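Local coordinates for protein kojibiose phosphorylase (Gut metagenome, PDB 6W0P) that belongs to glycoside hydrolase family 65 and combines a beta-rich N-terminal domain, a helical catalytic domain and a small C-terminal domain, at residues Ile194-Gly199 with Val214-Leu219; Ala394-Ala399 with Val449-Phe454; Pro419-Phe424 with Asn490-Lys495. All coordinates share one frame; numbering follows the deposited sequence.

Contact 1: Ile194-Gly199 with Val214-Leu219; sequences IGNSIG and VMRTNL
Arg216 starts toward Ser197 with CG between its own backbone N and carbonyl carbon (chi1 73°), and a bend at chi3 (-82°) turns NE aside from the extended course. Ser197 holds OG beside its own N, and Arg216 NH1 donates to Ser197 OG at 2.8 Å. That bond is bent (134° at the hydrogen), with the hydroxyl tilted from the guanidinium plane. Asn196 covers one face of the same group, its CB 3.9 Å from Arg216 NH2.

Beyond this cluster the backbones pair as an antiparallel hairpin. Ile198 and Met215 form a hydrogen-bonded pair, Ile198 N to Met215 O at 3.0 Å and Met215 N to Ile198 O at 2.9 Å, both nearly straight. Their side chains lie side by side, Ile198 CG2 being 3.6 Å from Met215 CG, and both also touch Leu233 of strand 230-239 in the second sheet. Gly199 and Val214 follow as a non-hydrogen-bonded pair, with Val214 CG1 4.1 Å from Gly199 CA.

At the turn end, a type II' turn from Ile194 to Ser197 brings in strand 197-204 from strand 186-194. There a water lies 2.7 Å from Asn196 O and accepts from Thr217 N (3.0 Å). The chemistry thus divides by face: apolar packing between sheets at Ile198 and Met215, and a serine hydroxyl acting as acceptor for arginine beside Leu274 of helix 263-277.

Contact 2: Ala394-Ala399 with Val449-Phe454; sequences ACFPVA and VEISKF
The loop between helices 379-388 and 410-413 lays Ala394, Cys395 and Phe396 against helix 437-458, where Glu450, Ile451 and Phe454 receive them. The one hydrogen bond between segments 394-399 and 449-454 runs from Ala394 N to Glu450 O at 3.0 Å. The donor stands 64° out of the carbonyl plane; Phe454 N, the helix's own donor, bonds Glu450 O at 3.2 Å from the opposite face. One carbonyl therefore serves both its own helix and the loop. Beside it Ala394 CB rests on Glu450 CB, 3.7 Å away, and Ala394 O comes within 3.3 Å of Phe454 CB.

Both segments belong to the helical catalytic domain, an (alpha/alpha)6 barrel in this family, and here a connecting loop is packed onto one of the helices. The main aromatic contact is a CH-pi interaction: Cys395 CB sits over the centre of the Phe454 ring, 3.4 Å from its centroid and 11° off the normal. Because chi1 of Cys395 (178°) puts SG anti to its backbone N, the sulfur stands oblique to the ring, in a sulfur-aromatic contact with SG 3.2 Å from Phe454 CZ. Phe396 uses its rim instead, CE2 meeting Ile451 CG1 at 3.9 Å, near the ring plane, and the two side chains cross at about a right angle. Phe454 also packs edge-to-face with Phe417. Along the helix, Lys453 NZ forms a salt bridge with Glu450 OE1 (2.9 Å), approaching on the syn side but tilted from the carboxylate plane; Lys453 NZ also donates to Cys518 O.

Contact 3: Pro419-Phe424 with Asn490-Lys495; sequences PSTGVF and NFMAKK
Thr421 and Met492 make the close part of this helix pair, their CA atoms 5.9 Å apart where helices 418-434 and 487-504 run side by side. The axes of the two short segments approach to 9.6 Å with 41° between their directions. Thr421 CB lies 3.6 Å from Met492 CB, and the two side chains cross obliquely. The Thr421 methyl, CG2, stands beside the backbone N of its own residue, anti to the carbonyl carbon, and reaches the opposite backbone at Ala493 N, 3.9 Å away.

One turn further on, Phe424 reaches across to the other helix. Its chi1 of 142° lies away from the staggered positions, and the ring comes against the backbone of helix 487-504: CZ is 3.4 Å from Lys495 O, and CE2 is 3.7 Å from Met492 O. The same CE2 touches Lys495 CB at 3.7 Å, whereas the Met492 methyl meets the ring at longer range, its CE 4.5 Å from Phe424 CE2.

No hydrogen bond links the segments; they meet by side chains packing on side chains and on backbone. The looser margin is at partly exposed Lys495, which adds its CB to the contact while its chain leads away; NZ forms a salt bridge with Glu600, and the residue makes a cation-pi contact with Tyr597. Within the helical domain the pair is flanked by helix 437-458, whose Leu455 touches Thr421 and Ala493, and by helix 590-596, whose Phe593 and Leu596 pack on Met492.

Overall arrangement
Contact 1 stands apart in the beta-rich N-terminal region, its centre about 47 Å from that of contact 2 and about 52 Å from that of contact 3. Contacts 2 and 3 share the helical catalytic domain, with centres about 9 Å apart. They meet, Phe396 N probably bonding Ser420 OG at 2.9 Å, and helices 418-434 and 437-458 follow each other in the chain. All three are largely buried, but contact 1 has an exposed turn and contact 3 a partly exposed lysine. Their chemistry follows the fold: paired backbone bonds in the hairpin, a single backbone bond with sulfur-aromatic packing for the loop, and side chains packed on side chains and backbone, without hydrogen bonds, between helices.

Contact 1: Ile194-Gly199 with Val214-Leu219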
loop_
_atom_site.group_PDB
_atom_site.type_symbol
_atom_site.label_atom_id
_atom_site.label_comp_id
_atom_site.label_asym_id
_atom_site.label_seq_id
_atom_site.Cartn_x
_atom_site.Cartn_y
_atom_site.Cartn_z
ATOM N N ILE A 194 -24.550 -8.843 45.081
ATOM C CA ILE A 194 -24.906 -7.965 46.227
ATOM C C ILE A 194 -26.426 -7.872 46.263
ATOM O O ILE A 194 -26.982 -7.216 45.385
ATOM C CB ILE A 194 -24.233 -6.589 46.069
ATOM C CG1 ILE A 194 -22.752 -6.769 45.711
ATOM C CG2 ILE A 194 -24.462 -5.738 47.314
ATOM C CD1 ILE A 194 -21.828 -5.619 46.094
ATOM N N GLY A 195 -27.060 -8.522 47.242
ATOM C CA GLY A 195 -28.530 -8.574 47.365
ATOM C C GLY A 195 -29.140 -9.260 46.153
ATOM O O GLY A 195 -28.616 -10.305 45.742
ATOM N N ASN A 196 -30.181 -8.677 45.562
ATOM C CA ASN A 196 -30.888 -9.300 44.413
ATOM C C ASN A 196 -30.206 -8.896 43.103
ATOM O O ASN A 196 -30.794 -9.167 42.022
ATOM C CB ASN A 196 -32.379 -8.965 44.420
ATOM C CG ASN A 196 -33.121 -9.725 45.501
ATOM O OD1 ASN A 196 -33.808 -9.126 46.330
ATOM N ND2 ASN A 196 -32.983 -11.041 45.487
ATOM N N SER A 197 -29.006 -8.326 43.185
ATOM C CA SER A 197 -28.263 -7.785 42.024
ATOM C C SER A 197 -27.013 -8.628 41.787
ATOM O O SER A 197 -26.404 -9.077 42.771
ATOM C CB SER A 197 -27.968 -6.329 42.238
ATOM O OG SER A 197 -29.181 -5.576 42.176
ATOM N N ILE A 198 -26.691 -8.913 40.525
ATOM C CA ILE A 198 -25.486 -9.699 40.126
ATOM C C ILE A 198 -24.832 -8.940 38.982
ATOM O O ILE A 198 -25.585 -8.341 38.216
ATOM C CB ILE A 198 -25.874 -11.135 39.734
ATOM C CG1 ILE A 198 -24.650 -12.032 39.582
ATOM C CG2 ILE A 198 -26.747 -11.166 38.485
ATOM C CD1 ILE A 198 -24.986 -13.510 39.503
ATOM N N GLY A 199 -23.503 -8.953 38.866
ATOM C CA GLY A 199 -22.839 -8.137 37.835
ATOM C C GLY A 199 -21.363 -8.411 37.704
ATOM O O GLY A 199 -20.851 -9.290 38.401
ATOM N N VAL A 214 -24.602 -4.724 35.437
ATOM C CA VAL A 214 -25.377 -5.295 36.575
ATOM C C VAL A 214 -26.798 -5.631 36.113
ATOM O O VAL A 214 -27.396 -4.839 35.358
ATOM C CB VAL A 214 -25.384 -4.336 37.778
ATOM C CG1 VAL A 214 -23.992 -4.203 38.389
ATOM C CG2 VAL A 214 -25.947 -2.974 37.409
ATOM N N MET A 215 -27.318 -6.768 36.562
ATOM C CA MET A 215 -28.725 -7.138 36.314
ATOM C C MET A 215 -29.393 -7.596 37.611
ATOM O O MET A 215 -28.704 -7.924 38.580
ATOM C CB MET A 215 -28.839 -8.234 35.260
ATOM C CG MET A 215 -28.237 -9.537 35.667
ATOM S SD MET A 215 -28.695 -10.769 34.446
ATOM C CE MET A 215 -27.620 -12.132 34.894
ATOM N N ARG A 216 -30.714 -7.548 37.593
ATOM C CA ARG A 216 -31.613 -8.099 38.626
ATOM C C ARG A 216 -32.964 -8.317 37.949
ATOM O O ARG A 216 -33.151 -7.758 36.840
ATOM C CB ARG A 216 -31.763 -7.121 39.788
ATOM C CG ARG A 216 -32.615 -5.917 39.437
ATOM C CD ARG A 216 -32.519 -4.863 40.505
ATOM N NE ARG A 216 -33.399 -5.130 41.630
ATOM C CZ ARG A 216 -33.006 -5.174 42.897
ATOM N NH1 ARG A 216 -31.724 -5.033 43.210
ATOM N NH2 ARG A 216 -33.892 -5.403 43.854
ATOM N N THR A 217 -33.872 -9.039 38.605
ATOM C CA THR A 217 -35.120 -9.560 37.984
ATOM C C THR A 217 -36.243 -9.409 39.013
ATOM O O THR A 217 -35.953 -8.933 40.123
ATOM C CB THR A 217 -34.934 -10.992 37.447
ATOM O OG1 THR A 217 -34.979 -11.936 38.519
ATOM C CG2 THR A 217 -33.634 -11.181 36.693
ATOM N N ASN A 218 -37.467 -9.746 38.610
ATOM C CA ASN A 218 -38.675 -9.754 39.477
ATOM C C ASN A 218 -38.920 -11.201 39.949
ATOM O O ASN A 218 -40.058 -11.594 40.129
ATOM C CB ASN A 218 -39.873 -9.116 38.747
ATOM C CG ASN A 218 -40.232 -9.826 37.452
ATOM O OD1 ASN A 218 -39.515 -10.731 37.032
ATOM N ND2 ASN A 218 -41.320 -9.435 36.798
ATOM N N LEU A 219 -37.885 -11.998 40.135
ATOM C CA LEU A 219 -38.053 -13.386 40.619
ATOM C C LEU A 219 -36.744 -13.835 41.269
ATOM O O LEU A 219 -35.666 -13.736 40.613
ATOM C CB LEU A 219 -38.457 -14.278 39.437
ATOM C CG LEU A 219 -38.820 -15.726 39.788
ATOM C CD1 LEU A 219 -40.090 -15.802 40.627
ATOM C CD2 LEU A 219 -38.989 -16.564 38.531
HETATM O O HOH W 1 -32.959 -10.407 41.112
#

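Contact 2: Ala394-Ala399 with Val449-Phe454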
loop_
_atom_site.group_PDB
_atom_site.type_symbol
_atom_site.label_atom_id
_atom_site.label_comp_id
_atom_site.label_asym_id
_atom_site.label_seq_id
_atom_site.Cartn_x
_atom_site.Cartn_y
_atom_site.Cartn_z
ATOM N N ALA A 394 -4.701 21.465 12.775
ATOM C CA ALA A 394 -5.535 20.277 13.053
ATOM C C ALA A 394 -5.970 19.648 11.720
ATOM O O ALA A 394 -6.665 20.328 10.944
ATOM C CB ALA A 394 -6.711 20.651 13.921
ATOM N N CYS A 395 -5.497 18.426 11.457
ATOM C CA CYS A 395 -5.874 17.588 10.298
ATOM C C CYS A 395 -6.810 16.507 10.825
ATOM O O CYS A 395 -6.303 15.523 11.396
ATOM C CB CYS A 395 -4.664 16.967 9.621
ATOM S SG CYS A 395 -5.114 15.887 8.237
ATOM N N PHE A 396 -8.118 16.721 10.736
ATOM C CA PHE A 396 -9.115 15.731 11.204
ATOM C C PHE A 396 -9.035 14.505 10.298
ATOM O O PHE A 396 -8.929 14.610 9.069
ATOM C CB PHE A 396 -10.515 16.348 11.259
ATOM C CG PHE A 396 -10.744 17.219 12.459
ATOM C CD1 PHE A 396 -11.098 16.656 13.675
ATOM C CD2 PHE A 396 -10.571 18.586 12.381
ATOM C CE1 PHE A 396 -11.263 17.455 14.797
ATOM C CE2 PHE A 396 -10.722 19.380 13.505
ATOM C CZ PHE A 396 -11.074 18.814 14.710
ATOM N N PRO A 397 -9.111 13.294 10.882
ATOM C CA PRO A 397 -8.869 12.074 10.127
ATOM C C PRO A 397 -10.004 11.647 9.188
ATOM O O PRO A 397 -11.138 12.002 9.426
ATOM C CB PRO A 397 -8.672 11.049 11.255
ATOM C CG PRO A 397 -9.589 11.559 12.368
ATOM C CD PRO A 397 -9.396 13.053 12.308
ATOM N N VAL A 398 -9.664 10.819 8.197
ATOM C CA VAL A 398 -10.612 10.139 7.267
ATOM C C VAL A 398 -11.541 9.239 8.085
ATOM O O VAL A 398 -12.779 9.337 7.943
ATOM C CB VAL A 398 -9.853 9.338 6.194
ATOM C CG1 VAL A 398 -10.790 8.475 5.375
ATOM C CG2 VAL A 398 -9.049 10.256 5.291
ATOM N N ALA A 399 -10.964 8.373 8.914
ATOM C CA ALA A 399 -11.722 7.399 9.721
ATOM C C ALA A 399 -11.181 7.391 11.148
ATOM O O ALA A 399 -9.951 7.235 11.310
ATOM C CB ALA A 399 -11.631 6.040 9.081
ATOM N N VAL A 449 -9.399 28.217 13.576
ATOM C CA VAL A 449 -7.993 28.710 13.474
ATOM C C VAL A 449 -7.097 27.489 13.271
ATOM O O VAL A 449 -6.239 27.522 12.383
ATOM C CB VAL A 449 -7.588 29.563 14.695
ATOM C CG1 VAL A 449 -6.076 29.746 14.803
ATOM C CG2 VAL A 449 -8.288 30.911 14.663
ATOM N N GLU A 450 -7.322 26.436 14.058
ATOM C CA GLU A 450 -6.512 25.195 13.971
ATOM C C GLU A 450 -6.670 24.573 12.579
ATOM O O GLU A 450 -5.632 24.187 12.014
ATOM C CB GLU A 450 -6.875 24.200 15.079
ATOM C CG GLU A 450 -6.518 24.694 16.476
ATOM C CD GLU A 450 -5.038 24.885 16.786
ATOM O OE1 GLU A 450 -4.194 24.522 15.936
ATOM O OE2 GLU A 450 -4.739 25.434 17.871
ATOM N N ILE A 451 -7.897 24.477 12.039
ATOM C CA ILE A 451 -8.129 23.860 10.696
ATOM C C ILE A 451 -7.454 24.732 9.642
ATOM O O ILE A 451 -6.751 24.170 8.784
ATOM C CB ILE A 451 -9.619 23.646 10.383
ATOM C CG1 ILE A 451 -10.248 22.603 11.309
ATOM C CG2 ILE A 451 -9.814 23.285 8.919
ATOM C CD1 ILE A 451 -11.742 22.735 11.405
ATOM N N SER A 452 -7.616 26.053 9.719
ATOM C CA SER A 452 -6.982 27.010 8.777
ATOM C C SER A 452 -5.457 26.847 8.818
ATOM O O SER A 452 -4.857 26.785 7.750
ATOM C CB SER A 452 -7.432 28.420 9.031
ATOM O OG SER A 452 -8.841 28.495 8.903
ATOM N N LYS A 453 -4.859 26.746 10.004
ATOM C CA LYS A 453 -3.391 26.512 10.160
ATOM C C LYS A 453 -2.952 25.261 9.387
ATOM O O LYS A 453 -1.921 25.317 8.680
ATOM C CB LYS A 453 -3.045 26.348 11.638
ATOM C CG LYS A 453 -2.833 27.655 12.372
ATOM C CD LYS A 453 -2.694 27.490 13.873
ATOM C CE LYS A 453 -1.531 26.633 14.326
ATOM N NZ LYS A 453 -1.769 26.105 15.694
ATOM N N PHE A 454 -3.687 24.151 9.507
ATOM C CA PHE A 454 -3.369 22.910 8.755
ATOM C C PHE A 454 -3.451 23.178 7.250
ATOM O O PHE A 454 -2.517 22.827 6.531
ATOM C CB PHE A 454 -4.289 21.768 9.167
ATOM C CG PHE A 454 -4.207 20.585 8.249
ATOM C CD1 PHE A 454 -3.015 19.903 8.091
ATOM C CD2 PHE A 454 -5.323 20.158 7.546
ATOM C CE1 PHE A 454 -2.938 18.809 7.242
ATOM C CE2 PHE A 454 -5.237 19.067 6.699
ATOM C CZ PHE A 454 -4.050 18.394 6.553
#

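Contact 3: Pro419-Phe424 with Asn490-Lys495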
loop_
_atom_site.group_PDB
_atom_site.type_symbol
_atom_site.label_atom_id
_atom_site.label_comp_id
_atom_site.label_asym_id
_atom_site.label_seq_id
_atom_site.Cartn_x
_atom_site.Cartn_y
_atom_site.Cartn_z
ATOM N N PRO A 419 -12.284 15.719 5.620
ATOM C CA PRO A 419 -12.741 15.722 7.014
ATOM C C PRO A 419 -12.522 17.074 7.711
ATOM O O PRO A 419 -13.373 17.485 8.493
ATOM C CB PRO A 419 -11.923 14.621 7.691
ATOM C CG PRO A 419 -11.324 13.796 6.553
ATOM C CD PRO A 419 -11.191 14.748 5.389
ATOM N N SER A 420 -11.397 17.734 7.407
ATOM C CA SER A 420 -10.991 19.036 7.983
ATOM C C SER A 420 -11.901 20.154 7.448
ATOM O O SER A 420 -12.498 20.854 8.259
ATOM C CB SER A 420 -9.533 19.310 7.722
ATOM O OG SER A 420 -8.722 18.389 8.431
ATOM N N THR A 421 -12.087 20.280 6.139
ATOM C CA THR A 421 -13.074 21.248 5.588
ATOM C C THR A 421 -14.488 20.822 6.011
ATOM O O THR A 421 -15.320 21.697 6.217
ATOM C CB THR A 421 -12.891 21.471 4.088
ATOM O OG1 THR A 421 -13.069 20.244 3.373
ATOM C CG2 THR A 421 -11.541 22.080 3.792
ATOM N N GLY A 422 -14.734 19.533 6.222
ATOM C CA GLY A 422 -16.044 19.041 6.702
ATOM C C GLY A 422 -16.401 19.555 8.092
ATOM O O GLY A 422 -17.572 19.948 8.314
ATOM N N VAL A 423 -15.449 19.557 9.013
ATOM C CA VAL A 423 -15.640 20.200 10.350
ATOM C C VAL A 423 -15.843 21.707 10.147
ATOM O O VAL A 423 -16.774 22.238 10.743
ATOM C CB VAL A 423 -14.526 19.842 11.356
ATOM C CG1 VAL A 423 -14.749 20.501 12.705
ATOM C CG2 VAL A 423 -14.425 18.326 11.543
ATOM N N PHE A 424 -15.072 22.376 9.290
ATOM C CA PHE A 424 -15.288 23.819 9.007
ATOM C C PHE A 424 -16.751 24.019 8.574
ATOM O O PHE A 424 -17.471 24.841 9.194
ATOM C CB PHE A 424 -14.334 24.357 7.947
ATOM C CG PHE A 424 -15.021 25.347 7.043
ATOM C CD1 PHE A 424 -15.510 26.545 7.548
ATOM C CD2 PHE A 424 -15.213 25.071 5.704
ATOM C CE1 PHE A 424 -16.212 27.426 6.737
ATOM C CE2 PHE A 424 -15.900 25.960 4.888
ATOM C CZ PHE A 424 -16.400 27.138 5.404
ATOM N N ASN A 490 -9.729 22.913 -2.927
ATOM C CA ASN A 490 -9.295 24.332 -2.968
ATOM C C ASN A 490 -10.488 25.219 -2.602
ATOM O O ASN A 490 -10.311 26.148 -1.787
ATOM C CB ASN A 490 -8.694 24.710 -4.322
ATOM C CG ASN A 490 -7.363 24.031 -4.560
ATOM O OD1 ASN A 490 -7.031 23.075 -3.876
ATOM N ND2 ASN A 490 -6.623 24.508 -5.552
ATOM N N PHE A 491 -11.648 24.922 -3.183
ATOM C CA PHE A 491 -12.894 25.686 -2.971
ATOM C C PHE A 491 -13.223 25.662 -1.477
ATOM O O PHE A 491 -13.369 26.746 -0.870
ATOM C CB PHE A 491 -14.024 25.111 -3.824
ATOM C CG PHE A 491 -15.301 25.907 -3.804
ATOM C CD1 PHE A 491 -16.276 25.659 -2.856
ATOM C CD2 PHE A 491 -15.542 26.880 -4.756
ATOM C CE1 PHE A 491 -17.451 26.394 -2.844
ATOM C CE2 PHE A 491 -16.731 27.591 -4.761
ATOM C CZ PHE A 491 -17.688 27.336 -3.809
ATOM N N MET A 492 -13.308 24.468 -0.891
ATOM C CA MET A 492 -13.701 24.324 0.534
ATOM C C MET A 492 -12.651 24.982 1.459
ATOM O O MET A 492 -13.070 25.526 2.495
ATOM C CB MET A 492 -13.893 22.851 0.898
ATOM C CG MET A 492 -15.057 22.208 0.179
ATOM S SD MET A 492 -16.619 23.060 0.480
ATOM C CE MET A 492 -16.917 22.538 2.169
ATOM N N ALA A 493 -11.350 24.897 1.131
ATOM C CA ALA A 493 -10.248 25.536 1.885
ATOM C C ALA A 493 -10.418 27.061 1.843
ATOM O O ALA A 493 -10.343 27.729 2.906
ATOM C CB ALA A 493 -8.913 25.120 1.313
ATOM N N LYS A 494 -10.620 27.608 0.645
ATOM C CA LYS A 494 -10.881 29.055 0.438
ATOM C C LYS A 494 -12.119 29.458 1.249
ATOM O O LYS A 494 -12.039 30.499 1.935
ATOM C CB LYS A 494 -11.024 29.361 -1.048
ATOM C CG LYS A 494 -11.124 30.841 -1.375
ATOM C CD LYS A 494 -11.234 31.174 -2.858
ATOM C CE LYS A 494 -11.376 32.669 -3.075
ATOM N NZ LYS A 494 -10.956 33.054 -4.442
ATOM N N LYS A 495 -13.175 28.632 1.271
ATOM C CA LYS A 495 -14.382 28.920 2.090
ATOM C C LYS A 495 -14.013 28.924 3.577
ATOM O O LYS A 495 -14.551 29.763 4.311
ATOM C CB LYS A 495 -15.522 27.936 1.830
ATOM C CG LYS A 495 -16.285 28.157 0.533
ATOM C CD LYS A 495 -17.084 29.447 0.517
ATOM C CE LYS A 495 -18.177 29.426 -0.523
ATOM N NZ LYS A 495 -18.821 30.752 -0.661
#